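Local coordinates for uroporphyrinogen-III synthetase (Pseudomonas syringae pv. tomato, PDB 3RE1), which probably catalyses the cyclisation of the linear tetrapyrrole hydroxymethylbilane to the macrocyclic uroporphyrinogen III, a step of porphyrin biosynthesis, at residues A14-L19 with R193-V198; S41-L46 with G183-R188. All coordinates share one frame; numbering follows the deposited sequence.

Contact 1 (A14-L19 with R193-V198)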
loop_
_atom_site.group_PDB
_atom_site.type_symbol
_atom_site.label_atom_id
_atom_site.label_comp_id
_atom_site.label_asym_id
_atom_site.label_seq_id
_atom_site.Cartn_x
_atom_site.Cartn_y
_atom_site.Cartn_z
ATOM N N ALA A 14 -9.387 2.677 -25.394
ATOM C CA ALA A 14 -8.326 3.494 -26.002
ATOM C C ALA A 14 -7.239 3.844 -24.971
ATOM O O ALA A 14 -6.363 4.654 -25.259
ATOM C CB ALA A 14 -8.914 4.776 -26.622
ATOM N N TRP A 15 -7.317 3.238 -23.777
ATOM C CA TRP A 15 -6.375 3.480 -22.681
ATOM C C TRP A 15 -5.301 2.412 -22.667
ATOM O O TRP A 15 -5.591 1.228 -22.580
ATOM C CB TRP A 15 -7.090 3.470 -21.322
ATOM C CG TRP A 15 -8.036 4.623 -21.110
ATOM C CD1 TRP A 15 -9.385 4.643 -21.356
ATOM C CD2 TRP A 15 -7.704 5.922 -20.628
ATOM N NE1 TRP A 15 -9.909 5.883 -21.065
ATOM C CE2 TRP A 15 -8.899 6.685 -20.609
ATOM C CE3 TRP A 15 -6.512 6.522 -20.218
ATOM C CZ2 TRP A 15 -8.939 8.023 -20.182
ATOM C CZ3 TRP A 15 -6.546 7.871 -19.796
ATOM C CH2 TRP A 15 -7.759 8.598 -19.776
ATOM N N ARG A 16 -4.054 2.846 -22.758
ATOM C CA ARG A 16 -2.917 1.946 -22.779
ATOM C C ARG A 16 -2.169 2.311 -21.527
ATOM O O ARG A 16 -1.212 3.069 -21.579
ATOM C CB ARG A 16 -2.036 2.208 -24.014
ATOM C CG ARG A 16 -2.513 1.598 -25.362
ATOM C CD ARG A 16 -1.747 0.298 -25.639
ATOM N NE ARG A 16 -0.807 0.370 -26.759
ATOM C CZ ARG A 16 -0.162 -0.692 -27.260
ATOM N NH1 ARG A 16 -0.349 -1.904 -26.757
ATOM N NH2 ARG A 16 0.681 -0.550 -28.275
ATOM N N LEU A 17 -2.619 1.776 -20.402
ATOM C CA LEU A 17 -2.090 2.150 -19.106
ATOM C C LEU A 17 -0.723 1.598 -18.790
ATOM O O LEU A 17 -0.330 0.568 -19.308
ATOM C CB LEU A 17 -3.079 1.721 -18.040
ATOM C CG LEU A 17 -4.422 2.408 -18.248
ATOM C CD1 LEU A 17 -5.367 1.908 -17.199
ATOM C CD2 LEU A 17 -4.271 3.939 -18.155
ATOM N N LEU A 18 0.001 2.313 -17.941
ATOM C CA LEU A 18 1.283 1.864 -17.434
ATOM C C LEU A 18 0.979 1.522 -15.983
ATOM O O LEU A 18 0.216 2.237 -15.344
ATOM C CB LEU A 18 2.299 3.004 -17.457
ATOM C CG LEU A 18 3.797 2.647 -17.472
ATOM C CD1 LEU A 18 4.592 3.707 -16.725
ATOM C CD2 LEU A 18 4.054 1.342 -16.829
ATOM N N LEU A 19 1.537 0.419 -15.485
ATOM C CA LEU A 19 1.290 -0.053 -14.129
ATOM C C LEU A 19 2.626 -0.097 -13.486
ATOM O O LEU A 19 3.588 -0.579 -14.084
ATOM C CB LEU A 19 0.667 -1.433 -14.114
ATOM C CG LEU A 19 -0.649 -1.607 -14.882
ATOM C CD1 LEU A 19 -1.157 -3.056 -14.750
ATOM C CD2 LEU A 19 -1.667 -0.677 -14.373
ATOM N N ARG A 193 3.201 2.802 -26.409
ATOM C CA ARG A 193 2.148 3.750 -26.769
ATOM C C ARG A 193 1.242 4.081 -25.613
ATOM O O ARG A 193 0.060 4.318 -25.820
ATOM C CB ARG A 193 1.291 3.147 -27.881
ATOM C CG ARG A 193 0.981 4.047 -29.049
ATOM C CD ARG A 193 1.617 3.539 -30.331
ATOM N NE ARG A 193 1.493 2.096 -30.476
ATOM C CZ ARG A 193 0.347 1.467 -30.693
ATOM N NH1 ARG A 193 -0.793 2.153 -30.784
ATOM N NH2 ARG A 193 0.350 0.150 -30.827
ATOM N N LEU A 194 1.779 4.079 -24.394
ATOM C CA LEU A 194 0.951 4.280 -23.199
ATOM C C LEU A 194 0.496 5.716 -23.105
ATOM O O LEU A 194 1.295 6.634 -23.258
ATOM C CB LEU A 194 1.708 3.905 -21.923
ATOM C CG LEU A 194 2.019 2.442 -21.562
ATOM C CD1 LEU A 194 1.064 1.491 -22.225
ATOM C CD2 LEU A 194 3.450 2.058 -21.883
ATOM N N ASN A 195 -0.786 5.909 -22.837
ATOM C CA ASN A 195 -1.333 7.256 -22.669
ATOM C C ASN A 195 -1.953 7.439 -21.260
ATOM O O ASN A 195 -2.841 8.252 -21.056
ATOM C CB ASN A 195 -2.387 7.517 -23.750
ATOM C CG ASN A 195 -3.513 6.495 -23.694
ATOM O OD1 ASN A 195 -3.342 5.391 -23.146
ATOM N ND2 ASN A 195 -4.667 6.854 -24.235
ATOM N N GLY A 196 -1.486 6.669 -20.298
ATOM C CA GLY A 196 -1.995 6.787 -18.946
ATOM C C GLY A 196 -1.009 6.174 -17.966
ATOM O O GLY A 196 -0.321 5.186 -18.278
ATOM N N LEU A 197 -0.936 6.753 -16.773
ATOM C CA LEU A 197 0.012 6.282 -15.773
ATOM C C LEU A 197 -0.705 5.974 -14.486
ATOM O O LEU A 197 -1.541 6.756 -14.034
ATOM C CB LEU A 197 1.098 7.344 -15.529
ATOM C CG LEU A 197 1.779 7.903 -16.786
ATOM C CD1 LEU A 197 2.607 9.166 -16.453
ATOM C CD2 LEU A 197 2.653 6.842 -17.440
ATOM N N VAL A 198 -0.363 4.831 -13.899
ATOM C CA VAL A 198 -0.944 4.391 -12.632
ATOM C C VAL A 198 0.110 4.084 -11.589
ATOM O O VAL A 198 1.114 3.454 -11.895
ATOM C CB VAL A 198 -1.783 3.136 -12.793
ATOM C CG1 VAL A 198 -2.415 2.755 -11.440
ATOM C CG2 VAL A 198 -2.878 3.370 -13.839
#
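N195 uses both ends of its carboxamide to hold the backbone of A14-L19 where two parallel strands, 16-19 and 196-198, come together in the five-stranded parallel sheet of one domain of the HemD fold. R16 N donates to N195 OD1 at 2.7 Å, a nearly straight bond (167°) lying in the plane of the side-chain carbonyl. N195 ND2 gives a proton to A14 O at 3.0 Å, somewhat tilted from both the carbonyl plane and its own amide plane. With CG set between its own backbone N and carbonyl carbon (chi1 58°), the amide reaches across the gap and bridges the two peptide groups that flank W15, ahead of the regular strand pairing. Farther along, L18 takes over: its N donates to G196 O at 2.9 Å, and its O accepts a weak bond from V198 N.

Apolar side chains meet on both faces of the strand pair. L18 CD1 meets L197 CD2 at 3.8 Å, the side chains crossing at a slant, whereas L19 and V198 point the same way and run side by side on the other face. Helix 251-260 covers W15 and L17 there, and helix 23-34 covers L19. G196, lacking a side chain, lets L17 bend over the neighbouring strand, its CD2 resting 3.7 Å from G196 CA.

Contact 2 (S41-L46 with G183-R188)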
loop_
_atom_site.group_PDB
_atom_site.type_symbol
_atom_site.label_atom_id
_atom_site.label_comp_id
_atom_site.label_asym_id
_atom_site.label_seq_id
_atom_site.Cartn_x
_atom_site.Cartn_y
_atom_site.Cartn_z
ATOM N N SER A 41 0.982 -2.232 -19.697
ATOM C CA SER A 41 2.310 -2.794 -19.627
ATOM C C SER A 41 2.820 -2.555 -18.213
ATOM O O SER A 41 2.662 -1.469 -17.651
ATOM C CB SER A 41 3.223 -2.115 -20.619
ATOM O OG SER A 41 4.571 -2.502 -20.372
ATOM N N SER A 42 3.444 -3.568 -17.637
ATOM C CA SER A 42 3.885 -3.435 -16.287
ATOM C C SER A 42 5.362 -3.189 -16.166
ATOM O O SER A 42 6.173 -3.918 -16.712
ATOM C CB SER A 42 3.470 -4.663 -15.493
ATOM O OG SER A 42 2.049 -4.738 -15.450
ATOM N N LEU A 43 5.686 -2.125 -15.444
ATOM C CA LEU A 43 7.051 -1.779 -15.072
ATOM C C LEU A 43 7.075 -1.610 -13.528
ATOM O O LEU A 43 6.845 -0.511 -13.019
ATOM C CB LEU A 43 7.468 -0.475 -15.755
ATOM C CG LEU A 43 8.790 0.121 -15.267
ATOM C CD1 LEU A 43 9.940 -0.740 -15.736
ATOM C CD2 LEU A 43 8.961 1.510 -15.788
ATOM N N PRO A 44 7.356 -2.702 -12.781
ATOM C CA PRO A 44 7.331 -2.710 -11.319
ATOM C C PRO A 44 8.302 -1.716 -10.686
ATOM O O PRO A 44 9.488 -1.716 -10.996
ATOM C CB PRO A 44 7.684 -4.153 -10.975
ATOM C CG PRO A 44 8.610 -4.558 -12.081
ATOM C CD PRO A 44 7.922 -3.962 -13.299
ATOM N N LEU A 45 7.780 -0.875 -9.794
ATOM C CA LEU A 45 8.572 0.135 -9.126
ATOM C C LEU A 45 8.798 -0.216 -7.667
ATOM O O LEU A 45 9.772 0.233 -7.070
ATOM C CB LEU A 45 7.886 1.492 -9.254
ATOM C CG LEU A 45 7.638 1.999 -10.679
ATOM C CD1 LEU A 45 7.093 3.390 -10.604
ATOM C CD2 LEU A 45 8.921 2.003 -11.484
ATOM N N LEU A 46 7.901 -1.026 -7.106
ATOM C CA LEU A 46 8.016 -1.497 -5.725
ATOM C C LEU A 46 8.150 -2.993 -5.627
ATOM O O LEU A 46 7.538 -3.739 -6.375
ATOM C CB LEU A 46 6.779 -1.118 -4.915
ATOM C CG LEU A 46 6.582 0.333 -4.551
ATOM C CD1 LEU A 46 7.866 0.873 -3.938
ATOM C CD2 LEU A 46 6.199 1.076 -5.811
ATOM N N GLY A 183 16.321 5.326 -18.092
ATOM C CA GLY A 183 15.499 5.738 -19.212
ATOM C C GLY A 183 14.442 4.746 -19.680
ATOM O O GLY A 183 13.651 5.082 -20.570
ATOM N N THR A 184 14.409 3.541 -19.099
ATOM C CA THR A 184 13.449 2.509 -19.540
ATOM C C THR A 184 11.995 2.890 -19.284
ATOM O O THR A 184 11.085 2.175 -19.709
ATOM C CB THR A 184 13.711 1.099 -18.919
ATOM O OG1 THR A 184 13.863 1.207 -17.501
ATOM C CG2 THR A 184 14.952 0.462 -19.515
ATOM N N LEU A 185 11.780 4.015 -18.595
ATOM C CA LEU A 185 10.428 4.495 -18.294
ATOM C C LEU A 185 9.851 5.251 -19.485
ATOM O O LEU A 185 8.736 4.983 -19.915
ATOM C CB LEU A 185 10.427 5.391 -17.042
ATOM C CG LEU A 185 9.076 5.862 -16.463
ATOM C CD1 LEU A 185 8.545 7.073 -17.164
ATOM C CD2 LEU A 185 8.031 4.748 -16.480
ATOM N N LEU A 186 10.621 6.194 -20.009
ATOM C CA LEU A 186 10.207 6.931 -21.183
ATOM C C LEU A 186 10.093 5.998 -22.402
ATOM O O LEU A 186 9.092 6.025 -23.131
ATOM C CB LEU A 186 11.193 8.073 -21.468
ATOM C CG LEU A 186 10.864 9.005 -22.655
ATOM C CD1 LEU A 186 9.483 9.678 -22.529
ATOM C CD2 LEU A 186 11.967 10.054 -22.847
ATOM N N GLN A 187 11.106 5.162 -22.617
ATOM C CA GLN A 187 11.104 4.306 -23.798
ATOM C C GLN A 187 9.999 3.275 -23.662
ATOM O O GLN A 187 9.513 2.726 -24.659
ATOM C CB GLN A 187 12.467 3.625 -24.012
ATOM C CG GLN A 187 12.645 2.370 -23.203
ATOM C CD GLN A 187 13.949 1.670 -23.499
ATOM O OE1 GLN A 187 15.037 2.187 -23.182
ATOM N NE2 GLN A 187 13.857 0.475 -24.106
ATOM N N ARG A 188 9.596 3.015 -22.422
ATOM C CA ARG A 188 8.534 2.058 -22.194
ATOM C C ARG A 188 7.189 2.671 -22.536
ATOM O O ARG A 188 6.313 2.004 -23.067
ATOM C CB ARG A 188 8.543 1.586 -20.756
ATOM C CG ARG A 188 7.490 0.553 -20.453
ATOM C CD ARG A 188 7.683 -0.688 -21.285
ATOM N NE ARG A 188 7.068 -1.830 -20.609
ATOM C CZ ARG A 188 7.638 -2.525 -19.620
ATOM N NH1 ARG A 188 8.856 -2.228 -19.189
ATOM N NH2 ARG A 188 6.990 -3.536 -19.070
HETATM O O HOH W 1 4.451 -5.874 -19.253
#
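S41 OG is gripped by two nitrogens of R188, which reaches from helix 186-191 to the outermost strand 39-42 of the parallel sheet, so that the helix packs over the sheet face formed by L18, S41 and L43, in one domain of the HemD fold. The stronger bond runs from R188 NE to S41 OG at 2.6 Å, with the hydroxyl oxygen 16° out of the guanidinium plane. A weak second bond comes from R188 NH2 at 2.9 Å, more bent (129°), so that the one oxygen sits at the edge of the guanidinium between two of its N-H groups. S41 OG stands anti to its own backbone N (chi1 169°), which carries it off the strand toward the helix. The arginine chain bends once, at chi2, on its way to the strand.

Water 1 lies in the guanidinium plane at another part of the edge; it accepts a hydrogen bond from S42 N at 3.0 Å and a weak one from R188 NH2. NH2 is thus shared, weakly, between the serine hydroxyl and the water, while the firmer hold on the group is the NE bond. The water links the arginine to the strand backbone, though only weakly on the arginine side.

One face of the guanidinium is covered by L43, whose CB lies over it while CD1 comes to 3.9 Å from R188 NH1. The other branch of L43 points into an apolar cluster with L185, a side chain that also touches L18 of the adjoining strand and L211 and L219 of helices 209-212 and 216-219. The two leucines cross at about a right angle, L43 CD2 coming to 3.4 Å from L185 CD2.

Overall arrangement
Both contacts lie in the same domain, with their centres about 11 Å apart. They share the parallel sheet ordered 39-42, 16-19, 196-198, 224-226, 243-245: contact 1 pairs two inner strands, and contact 2 ties helix 186-191 over the face of the sheet at its outermost strand 39-42. Along the chain the order is 14-19, 41-46, 183-188, 193-198, so both segments of contact 2 fall between those of contact 1. Strand 16-19 joins the contacts directly, through probable backbone hydrogen bonds of L19 with S41 and L43. Between 46 and 183 the chain runs out along strand 47-50, builds the second domain and returns along strand 166-176, so the first domain is assembled from both ends of the sequence.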